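Local structure of guanine nucleotide exchange factor p115rhogef (Homo sapiens, 1IAP) at residues R13-L18 with R148-A153; H17-L22 with R155-L160; L21-A26 with T125-E130. The protein probably promotes nucleotide exchange on the small GTPase Rho and, through the N-terminal RGS-like domain described here, probably engages heterotrimeric G-protein alpha subunits. All coordinates share one frame; numbering follows the deposited sequence.

Contact 1 of 3, residues R13-L18 with R148-A153; sequences RRPAHL and RERHVA
Ala16 and Ala153 bring their CA atoms within 4.2 Å of each other, where the first turn of helix 15-28 meets the middle of helix 142-162. Small residues make this approach possible. Ala153 CB lies 3.6 Å from Pro15 CB and as near to the Pro15 carbonyl group, while Ala16 CB rests against Val152 CG1 at 3.7 Å. The Pro15 ring crosses the Glu149 side chain at about a right angle, Pro15 CG against Glu149 CB at 3.7 Å. Beyond it Glu149 runs on extended and delivers its carboxylate to Arg14, the N-cap residue of helix 15-28. Arg14 bends at chi2 (-96°) and chi3 (59°), the latter placing NE beside the carboxylate, and the guanidinium grips it side-on: NE donates to Glu149 OE2 at 2.8 Å and NH2 to OE1 at 2.9 Å. Both bonds are nearly straight and use the syn lone pairs, and the two planar groups lie 5° from coplanar. Leu134 of helix 128-135 packs against Ala16, and Val190 of the C-terminal tail against Pro15. The guanidinium of Arg142 stands close to that of Arg14, so the buried Glu149 carboxylate probably offsets their repulsion; the two bonds to Glu149 hold the Arg14 guanidinium against rotation.

Contact 2 of 3, residues H17-L22 with R155-L160; sequences HLMALL and RLLMHL
Met19 reaches from helix 15-28 into the face that helix 142-162 presents with Leu156 and Leu160, an apolar join within the all-helical RGS-like domain. The two short helical segments run in nearly the same direction, their axes 21° apart and 9.7 Å from each other at closest approach, and no hydrogen bond crosses between them. Met19, which loses more surface here than any other residue of the pair, works along its whole length. Near the backbone its CB lies 3.9 Å from Leu156 CB and as far from Leu156 CD1, the two side chains sliding past each other in opposite directions. Leu156 CD1 also comes within 4.4 Å of the backbone N of Ala20. Beyond CG the methionine folds instead of extending; chi3 of -53° sets CE down over helix 142-162. Met185 of helix 171-187 also touches Met19, Ile181 of the same helix packs on Leu160, and Trp127 lies on Leu156, so neighbouring parts of the domain continue the apolar layer. The methionine tip finishes over the backbone and side chain of Leu157 and the side chain of Leu160: Met19 CE sits 3.7 Å from Leu157 CA, 4.0 Å from Leu157 CD1 and 3.8 Å from Leu160 CD2.

Contact 3 of 3, residues L21-A26 with T125-E130; sequences LLQHVA and TPWEQE
Gln23 lays its side chain over Pro126 and ends at the indole of Trp127. The glutamine and the proline ring slide past each other in opposite directions, with Gln23 CG 4.1 Å from Pro126 CG and Gln23 CD 3.9 Å from Pro126 CB. CG stands anti to the backbone N (chi1 178°) and the chain stays extended beyond it, carrying the amide to the rim of the indole, where CD is 3.6 Å from Trp127 NE1. The amide plane stands at 85° to the ring. At the next residue of the helix, Thr125 CG2 lies over a face of the His24 imidazole, 4.2 Å from ND1. These pairs seat helix 15-28 of the RGS-like domain against the loop that leads into helix 128-135, whose N-cap residue is Trp127. An alanine at Gln23 would probably uncover part of the Pro126 ring and leave Trp127 NE1 without the amide at its edge. In the next shell, His24 NE2 is hydrogen-bonded to Asp115 OD1 and the imidazole meets Phe116 edge-to-face, which ties the histidine to helix 106-121. Thr125 packs on Lys119 and Arg120 of that same helix. The indole also meets the His159 ring of helix 142-162 edge-to-face.

From the N terminus, the three contacts begin one after another along helix 15-28. Contact 1 closes a long, mostly helical loop onto helix 142-162. Contact 2 starts slightly later and ends further along that helix, so the two interleave while joining the same helix pair. Contact 3 closes the shortest loop, returning to 125-130, and falls within the span of contact 1; its first segment shares Leu21 and Leu22 with contact 2. Helix 15-28 is thus tied to helix 142-162 and to the start of helix 128-135. These two partners also meet directly: Glu130 forms a salt bridge with Arg155 and packs against Val152.

Contact 1 of 3, residues R13-L18 with R148-A153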
loop_
_atom_site.group_PDB
_atom_site.type_symbol
_atom_site.label_atom_id
_atom_site.label_comp_id
_atom_site.label_asym_id
_atom_site.label_seq_id
_atom_site.Cartn_x
_atom_site.Cartn_y
_atom_site.Cartn_z
ATOM N N ARG A 13 3.694 4.928 -7.446
ATOM C CA ARG A 13 3.088 5.902 -8.352
ATOM C C ARG A 13 2.431 5.289 -9.588
ATOM O O ARG A 13 1.783 5.995 -10.360
ATOM C CB ARG A 13 4.148 6.906 -8.808
ATOM C CG ARG A 13 4.969 7.488 -7.674
ATOM C CD ARG A 13 6.080 8.389 -8.178
ATOM N NE ARG A 13 6.919 8.872 -7.084
ATOM C CZ ARG A 13 8.110 9.443 -7.244
ATOM N NH1 ARG A 13 8.610 9.610 -8.461
ATOM N NH2 ARG A 13 8.809 9.831 -6.186
ATOM N N ARG A 14 2.605 3.984 -9.783
ATOM C CA ARG A 14 2.047 3.285 -10.944
ATOM C C ARG A 14 0.907 2.385 -10.468
ATOM O O ARG A 14 1.124 1.235 -10.085
ATOM C CB ARG A 14 3.148 2.465 -11.613
ATOM C CG ARG A 14 4.489 3.216 -11.723
ATOM C CD ARG A 14 4.710 3.897 -13.072
ATOM N NE ARG A 14 3.688 4.884 -13.424
ATOM C CZ ARG A 14 3.698 6.156 -13.035
ATOM N NH1 ARG A 14 4.675 6.617 -12.265
ATOM N NH2 ARG A 14 2.742 6.978 -13.443
ATOM N N PRO A 15 -0.336 2.888 -10.549
ATOM C CA PRO A 15 -1.548 2.180 -10.122
ATOM C C PRO A 15 -1.777 0.761 -10.628
ATOM O O PRO A 15 -2.135 -0.113 -9.841
ATOM C CB PRO A 15 -2.671 3.148 -10.517
ATOM C CG PRO A 15 -2.101 3.873 -11.693
ATOM C CD PRO A 15 -0.678 4.120 -11.290
ATOM N N ALA A 16 -1.568 0.521 -11.920
ATOM C CA ALA A 16 -1.766 -0.813 -12.486
ATOM C C ALA A 16 -0.690 -1.779 -11.997
ATOM O O ALA A 16 -0.985 -2.900 -11.580
ATOM C CB ALA A 16 -1.766 -0.750 -14.004
ATOM N N HIS A 17 0.559 -1.330 -12.048
ATOM C CA HIS A 17 1.682 -2.145 -11.604
ATOM C C HIS A 17 1.561 -2.427 -10.114
ATOM O O HIS A 17 1.762 -3.559 -9.679
ATOM C CB HIS A 17 3.002 -1.459 -11.964
ATOM C CG HIS A 17 3.158 -1.243 -13.437
ATOM N ND1 HIS A 17 4.039 -1.969 -14.209
ATOM C CD2 HIS A 17 2.457 -0.464 -14.297
ATOM C CE1 HIS A 17 3.865 -1.656 -15.481
ATOM N NE2 HIS A 17 2.911 -0.745 -15.561
ATOM N N LEU A 18 1.111 -1.425 -9.359
ATOM C CA LEU A 18 0.919 -1.573 -7.923
ATOM C C LEU A 18 -0.189 -2.588 -7.612
ATOM O O LEU A 18 -0.038 -3.405 -6.706
ATOM C CB LEU A 18 0.621 -0.211 -7.278
ATOM C CG LEU A 18 0.559 -0.196 -5.752
ATOM C CD1 LEU A 18 1.868 -0.738 -5.169
ATOM C CD2 LEU A 18 0.306 1.222 -5.267
ATOM N N ARG A 148 -4.629 5.944 -18.814
ATOM C CA ARG A 148 -4.708 4.534 -19.200
ATOM C C ARG A 148 -4.359 3.629 -18.021
ATOM O O ARG A 148 -4.993 2.588 -17.823
ATOM C CB ARG A 148 -3.770 4.225 -20.376
ATOM C CG ARG A 148 -4.294 4.661 -21.734
ATOM C CD ARG A 148 -3.360 4.211 -22.851
ATOM N NE ARG A 148 -3.920 4.436 -24.185
ATOM C CZ ARG A 148 -3.951 5.613 -24.806
ATOM N NH1 ARG A 148 -3.454 6.694 -24.220
ATOM N NH2 ARG A 148 -4.463 5.705 -26.027
ATOM N N GLU A 149 -3.359 4.040 -17.240
ATOM C CA GLU A 149 -2.924 3.280 -16.070
ATOM C C GLU A 149 -4.062 3.176 -15.062
ATOM O O GLU A 149 -4.350 2.092 -14.562
ATOM C CB GLU A 149 -1.741 3.955 -15.380
ATOM C CG GLU A 149 -0.450 4.013 -16.153
ATOM C CD GLU A 149 0.677 4.552 -15.294
ATOM O OE1 GLU A 149 0.699 5.767 -15.038
ATOM O OE2 GLU A 149 1.527 3.756 -14.849
ATOM N N ARG A 150 -4.712 4.306 -14.782
ATOM C CA ARG A 150 -5.825 4.335 -13.833
ATOM C C ARG A 150 -6.992 3.466 -14.299
ATOM O O ARG A 150 -7.682 2.866 -13.485
ATOM C CB ARG A 150 -6.325 5.768 -13.603
ATOM C CG ARG A 150 -5.283 6.716 -13.065
ATOM C CD ARG A 150 -5.908 8.055 -12.707
ATOM N NE ARG A 150 -4.891 9.071 -12.457
ATOM C CZ ARG A 150 -4.547 10.013 -13.330
ATOM N NH1 ARG A 150 -5.146 10.073 -14.513
ATOM N NH2 ARG A 150 -3.591 10.884 -13.029
ATOM N N HIS A 151 -7.217 3.410 -15.609
ATOM C CA HIS A 151 -8.304 2.604 -16.160
ATOM C C HIS A 151 -8.061 1.128 -15.876
ATOM O O HIS A 151 -8.955 0.417 -15.407
ATOM C CB HIS A 151 -8.429 2.827 -17.674
ATOM C CG HIS A 151 -9.591 2.118 -18.299
ATOM N ND1 HIS A 151 -9.452 0.955 -19.026
ATOM C CD2 HIS A 151 -10.914 2.410 -18.310
ATOM C CE1 HIS A 151 -10.636 0.561 -19.456
ATOM N NE2 HIS A 151 -11.541 1.426 -19.036
ATOM N N VAL A 152 -6.844 0.677 -16.169
ATOM C CA VAL A 152 -6.449 -0.712 -15.953
ATOM C C VAL A 152 -6.508 -1.063 -14.470
ATOM O O VAL A 152 -7.040 -2.108 -14.088
ATOM C CB VAL A 152 -5.016 -0.956 -16.498
ATOM C CG1 VAL A 152 -4.468 -2.318 -16.039
ATOM C CG2 VAL A 152 -5.028 -0.872 -18.017
ATOM N N ALA A 153 -5.952 -0.190 -13.636
ATOM C CA ALA A 153 -5.945 -0.407 -12.195
ATOM C C ALA A 153 -7.359 -0.568 -11.650
ATOM O O ALA A 153 -7.599 -1.390 -10.775
ATOM C CB ALA A 153 -5.235 0.744 -11.489
#

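Contact 2 of 3, residues H17-L22 with R155-L160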
loop_
_atom_site.group_PDB
_atom_site.type_symbol
_atom_site.label_atom_id
_atom_site.label_comp_id
_atom_site.label_asym_id
_atom_site.label_seq_id
_atom_site.Cartn_x
_atom_site.Cartn_y
_atom_site.Cartn_z
ATOM N N HIS A 17 0.559 -1.330 -12.048
ATOM C CA HIS A 17 1.682 -2.145 -11.604
ATOM C C HIS A 17 1.561 -2.427 -10.114
ATOM O O HIS A 17 1.762 -3.559 -9.679
ATOM C CB HIS A 17 3.002 -1.459 -11.964
ATOM C CG HIS A 17 3.158 -1.243 -13.437
ATOM N ND1 HIS A 17 4.039 -1.969 -14.209
ATOM C CD2 HIS A 17 2.457 -0.464 -14.297
ATOM C CE1 HIS A 17 3.865 -1.656 -15.481
ATOM N NE2 HIS A 17 2.911 -0.745 -15.561
ATOM N N LEU A 18 1.111 -1.425 -9.359
ATOM C CA LEU A 18 0.919 -1.573 -7.923
ATOM C C LEU A 18 -0.189 -2.588 -7.612
ATOM O O LEU A 18 -0.038 -3.405 -6.706
ATOM C CB LEU A 18 0.621 -0.211 -7.278
ATOM C CG LEU A 18 0.559 -0.196 -5.752
ATOM C CD1 LEU A 18 1.868 -0.738 -5.169
ATOM C CD2 LEU A 18 0.306 1.222 -5.267
ATOM N N MET A 19 -1.294 -2.543 -8.360
ATOM C CA MET A 19 -2.385 -3.499 -8.161
ATOM C C MET A 19 -1.914 -4.947 -8.357
ATOM O O MET A 19 -2.340 -5.839 -7.629
ATOM C CB MET A 19 -3.567 -3.216 -9.099
ATOM C CG MET A 19 -4.524 -2.123 -8.615
ATOM S SD MET A 19 -5.143 -2.421 -6.932
ATOM C CE MET A 19 -5.779 -4.091 -7.071
ATOM N N ALA A 20 -1.072 -5.185 -9.361
ATOM C CA ALA A 20 -0.561 -6.530 -9.624
ATOM C C ALA A 20 0.279 -6.978 -8.430
ATOM O O ALA A 20 0.135 -8.099 -7.939
ATOM C CB ALA A 20 0.282 -6.545 -10.917
ATOM N N LEU A 21 1.124 -6.075 -7.942
ATOM C CA LEU A 21 1.981 -6.358 -6.795
ATOM C C LEU A 21 1.123 -6.643 -5.567
ATOM O O LEU A 21 1.384 -7.593 -4.831
ATOM C CB LEU A 21 2.909 -5.170 -6.520
ATOM C CG LEU A 21 3.740 -5.203 -5.235
ATOM C CD1 LEU A 21 4.732 -6.363 -5.277
ATOM C CD2 LEU A 21 4.474 -3.876 -5.065
ATOM N N LEU A 22 0.096 -5.818 -5.359
ATOM C CA LEU A 22 -0.804 -5.972 -4.227
ATOM C C LEU A 22 -1.495 -7.325 -4.248
ATOM O O LEU A 22 -1.576 -7.990 -3.219
ATOM C CB LEU A 22 -1.858 -4.854 -4.215
ATOM C CG LEU A 22 -1.781 -3.675 -3.232
ATOM C CD1 LEU A 22 -0.629 -3.794 -2.254
ATOM C CD2 LEU A 22 -1.706 -2.376 -3.995
ATOM N N ARG A 155 -9.973 -1.829 -13.138
ATOM C CA ARG A 155 -10.441 -3.164 -13.455
ATOM C C ARG A 155 -9.785 -4.196 -12.542
ATOM O O ARG A 155 -10.440 -5.147 -12.106
ATOM C CB ARG A 155 -10.164 -3.508 -14.924
ATOM C CG ARG A 155 -10.590 -4.922 -15.283
ATOM C CD ARG A 155 -10.528 -5.186 -16.773
ATOM N NE ARG A 155 -10.700 -6.606 -17.069
ATOM C CZ ARG A 155 -9.710 -7.422 -17.418
ATOM N NH1 ARG A 155 -8.471 -6.959 -17.518
ATOM N NH2 ARG A 155 -9.960 -8.701 -17.668
ATOM N N LEU A 156 -8.496 -4.013 -12.257
ATOM C CA LEU A 156 -7.784 -4.951 -11.396
ATOM C C LEU A 156 -8.317 -4.858 -9.971
ATOM O O LEU A 156 -8.447 -5.870 -9.299
ATOM C CB LEU A 156 -6.276 -4.698 -11.413
ATOM C CG LEU A 156 -5.552 -4.587 -12.761
ATOM C CD1 LEU A 156 -4.072 -4.864 -12.560
ATOM C CD2 LEU A 156 -6.136 -5.539 -13.782
ATOM N N LEU A 157 -8.655 -3.647 -9.530
ATOM C CA LEU A 157 -9.200 -3.454 -8.183
ATOM C C LEU A 157 -10.566 -4.130 -8.064
ATOM O O LEU A 157 -10.867 -4.786 -7.063
ATOM C CB LEU A 157 -9.331 -1.958 -7.862
ATOM C CG LEU A 157 -9.832 -1.597 -6.450
ATOM C CD1 LEU A 157 -9.019 -2.331 -5.399
ATOM C CD2 LEU A 157 -9.738 -0.092 -6.239
ATOM N N MET A 158 -11.391 -3.969 -9.094
ATOM C CA MET A 158 -12.717 -4.570 -9.104
ATOM C C MET A 158 -12.579 -6.082 -9.000
ATOM O O MET A 158 -13.304 -6.735 -8.244
ATOM C CB MET A 158 -13.461 -4.189 -10.385
ATOM C CG MET A 158 -14.842 -4.818 -10.515
ATOM S SD MET A 158 -15.685 -4.320 -12.028
ATOM C CE MET A 158 -16.422 -2.764 -11.495
ATOM N N HIS A 159 -11.610 -6.626 -9.727
ATOM C CA HIS A 159 -11.364 -8.058 -9.721
ATOM C C HIS A 159 -10.886 -8.561 -8.361
ATOM O O HIS A 159 -11.303 -9.629 -7.914
ATOM C CB HIS A 159 -10.350 -8.428 -10.801
ATOM C CG HIS A 159 -10.266 -9.898 -11.068
ATOM N ND1 HIS A 159 -9.485 -10.748 -10.315
ATOM C CD2 HIS A 159 -10.858 -10.666 -12.011
ATOM C CE1 HIS A 159 -9.599 -11.977 -10.784
ATOM N NE2 HIS A 159 -10.427 -11.955 -11.813
ATOM N N LEU A 160 -10.024 -7.792 -7.701
ATOM C CA LEU A 160 -9.514 -8.193 -6.398
ATOM C C LEU A 160 -10.639 -8.225 -5.370
ATOM O O LEU A 160 -10.697 -9.129 -4.537
ATOM C CB LEU A 160 -8.388 -7.258 -5.945
ATOM C CG LEU A 160 -7.720 -7.596 -4.605
ATOM C CD1 LEU A 160 -7.347 -9.078 -4.538
ATOM C CD2 LEU A 160 -6.493 -6.739 -4.413
#

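Contact 3 of 3, residues L21-A26 with T125-E130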
loop_
_atom_site.group_PDB
_atom_site.type_symbol
_atom_site.label_atom_id
_atom_site.label_comp_id
_atom_site.label_asym_id
_atom_site.label_seq_id
_atom_site.Cartn_x
_atom_site.Cartn_y
_atom_site.Cartn_z
ATOM N N LEU A 21 1.124 -6.075 -7.942
ATOM C CA LEU A 21 1.981 -6.358 -6.795
ATOM C C LEU A 21 1.123 -6.643 -5.567
ATOM O O LEU A 21 1.384 -7.593 -4.831
ATOM C CB LEU A 21 2.909 -5.170 -6.520
ATOM C CG LEU A 21 3.740 -5.203 -5.235
ATOM C CD1 LEU A 21 4.732 -6.363 -5.277
ATOM C CD2 LEU A 21 4.474 -3.876 -5.065
ATOM N N LEU A 22 0.096 -5.818 -5.359
ATOM C CA LEU A 22 -0.804 -5.972 -4.227
ATOM C C LEU A 22 -1.495 -7.325 -4.248
ATOM O O LEU A 22 -1.576 -7.990 -3.219
ATOM C CB LEU A 22 -1.858 -4.854 -4.215
ATOM C CG LEU A 22 -1.781 -3.675 -3.232
ATOM C CD1 LEU A 22 -0.629 -3.794 -2.254
ATOM C CD2 LEU A 22 -1.706 -2.376 -3.995
ATOM N N GLN A 23 -2.010 -7.727 -5.410
ATOM C CA GLN A 23 -2.684 -9.019 -5.509
ATOM C C GLN A 23 -1.726 -10.149 -5.169
ATOM O O GLN A 23 -2.099 -11.098 -4.484
ATOM C CB GLN A 23 -3.287 -9.243 -6.896
ATOM C CG GLN A 23 -3.953 -10.615 -7.020
ATOM C CD GLN A 23 -4.747 -10.785 -8.290
ATOM O OE1 GLN A 23 -4.777 -11.868 -8.880
ATOM N NE2 GLN A 23 -5.419 -9.724 -8.707
ATOM N N HIS A 24 -0.490 -10.033 -5.642
ATOM C CA HIS A 24 0.534 -11.037 -5.375
ATOM C C HIS A 24 0.764 -11.132 -3.863
ATOM O O HIS A 24 0.576 -12.189 -3.268
ATOM C CB HIS A 24 1.838 -10.651 -6.084
ATOM C CG HIS A 24 2.959 -11.626 -5.876
ATOM N ND1 HIS A 24 2.967 -12.883 -6.437
ATOM C CD2 HIS A 24 4.116 -11.517 -5.182
ATOM C CE1 HIS A 24 4.082 -13.508 -6.100
ATOM N NE2 HIS A 24 4.797 -12.699 -5.339
ATOM N N VAL A 25 1.133 -10.008 -3.253
ATOM C CA VAL A 25 1.391 -9.934 -1.815
ATOM C C VAL A 25 0.198 -10.382 -0.960
ATOM O O VAL A 25 0.355 -11.196 -0.047
ATOM C CB VAL A 25 1.848 -8.504 -1.411
ATOM C CG1 VAL A 25 1.941 -8.374 0.102
ATOM C CG2 VAL A 25 3.190 -8.193 -2.050
ATOM N N ALA A 26 -0.997 -9.889 -1.282
ATOM C CA ALA A 26 -2.200 -10.252 -0.534
ATOM C C ALA A 26 -2.463 -11.763 -0.522
ATOM O O ALA A 26 -3.068 -12.284 0.413
ATOM C CB ALA A 26 -3.412 -9.518 -1.094
ATOM N N THR A 125 3.187 -14.209 -11.927
ATOM C CA THR A 125 2.551 -13.050 -11.309
ATOM C C THR A 125 1.300 -12.678 -12.096
ATOM O O THR A 125 1.252 -12.832 -13.321
ATOM C CB THR A 125 3.494 -11.831 -11.208
ATOM O OG1 THR A 125 4.035 -11.521 -12.497
ATOM C CG2 THR A 125 4.623 -12.122 -10.221
ATOM N N PRO A 126 0.262 -12.209 -11.393
ATOM C CA PRO A 126 -1.009 -11.821 -12.010
ATOM C C PRO A 126 -0.984 -10.570 -12.868
ATOM O O PRO A 126 -0.139 -9.687 -12.697
ATOM C CB PRO A 126 -1.922 -11.631 -10.797
ATOM C CG PRO A 126 -0.972 -11.122 -9.743
ATOM C CD PRO A 126 0.198 -12.057 -9.925
ATOM N N TRP A 127 -1.921 -10.521 -13.809
ATOM C CA TRP A 127 -2.099 -9.375 -14.691
ATOM C C TRP A 127 -0.931 -8.977 -15.590
ATOM O O TRP A 127 -0.827 -7.818 -15.980
ATOM C CB TRP A 127 -2.536 -8.171 -13.851
ATOM C CG TRP A 127 -3.752 -8.459 -13.030
ATOM C CD1 TRP A 127 -3.833 -8.502 -11.668
ATOM C CD2 TRP A 127 -5.064 -8.747 -13.521
ATOM N NE1 TRP A 127 -5.117 -8.799 -11.280
ATOM C CE2 TRP A 127 -5.894 -8.954 -12.397
ATOM C CE3 TRP A 127 -5.622 -8.850 -14.804
ATOM C CZ2 TRP A 127 -7.253 -9.252 -12.516
ATOM C CZ3 TRP A 127 -6.976 -9.147 -14.921
ATOM C CH2 TRP A 127 -7.776 -9.346 -13.783
ATOM N N GLU A 128 -0.067 -9.928 -15.929
ATOM C CA GLU A 128 1.072 -9.633 -16.787
ATOM C C GLU A 128 0.625 -9.190 -18.181
ATOM O O GLU A 128 1.269 -8.353 -18.804
ATOM C CB GLU A 128 2.019 -10.838 -16.860
ATOM C CG GLU A 128 3.371 -10.557 -17.528
ATOM C CD GLU A 128 4.128 -9.371 -16.924
ATOM O OE1 GLU A 128 4.074 -9.164 -15.694
ATOM O OE2 GLU A 128 4.782 -8.634 -17.691
ATOM N N GLN A 129 -0.491 -9.733 -18.658
ATOM C CA GLN A 129 -1.014 -9.354 -19.964
ATOM C C GLN A 129 -1.364 -7.861 -19.984
ATOM O O GLN A 129 -1.056 -7.159 -20.948
ATOM C CB GLN A 129 -2.263 -10.174 -20.319
ATOM C CG GLN A 129 -2.955 -9.680 -21.582
ATOM C CD GLN A 129 -4.335 -10.268 -21.791
ATOM O OE1 GLN A 129 -4.680 -10.661 -22.901
ATOM N NE2 GLN A 129 -5.142 -10.310 -20.731
ATOM N N GLU A 130 -1.992 -7.378 -18.916
ATOM C CA GLU A 130 -2.381 -5.970 -18.823
ATOM C C GLU A 130 -1.158 -5.063 -18.768
ATOM O O GLU A 130 -1.104 -4.028 -19.441
ATOM C CB GLU A 130 -3.285 -5.734 -17.604
ATOM C CG GLU A 130 -4.738 -6.199 -17.785
ATOM C CD GLU A 130 -4.880 -7.694 -18.039
ATOM O OE1 GLU A 130 -4.016 -8.481 -17.592
ATOM O OE2 GLU A 130 -5.868 -8.090 -18.689
#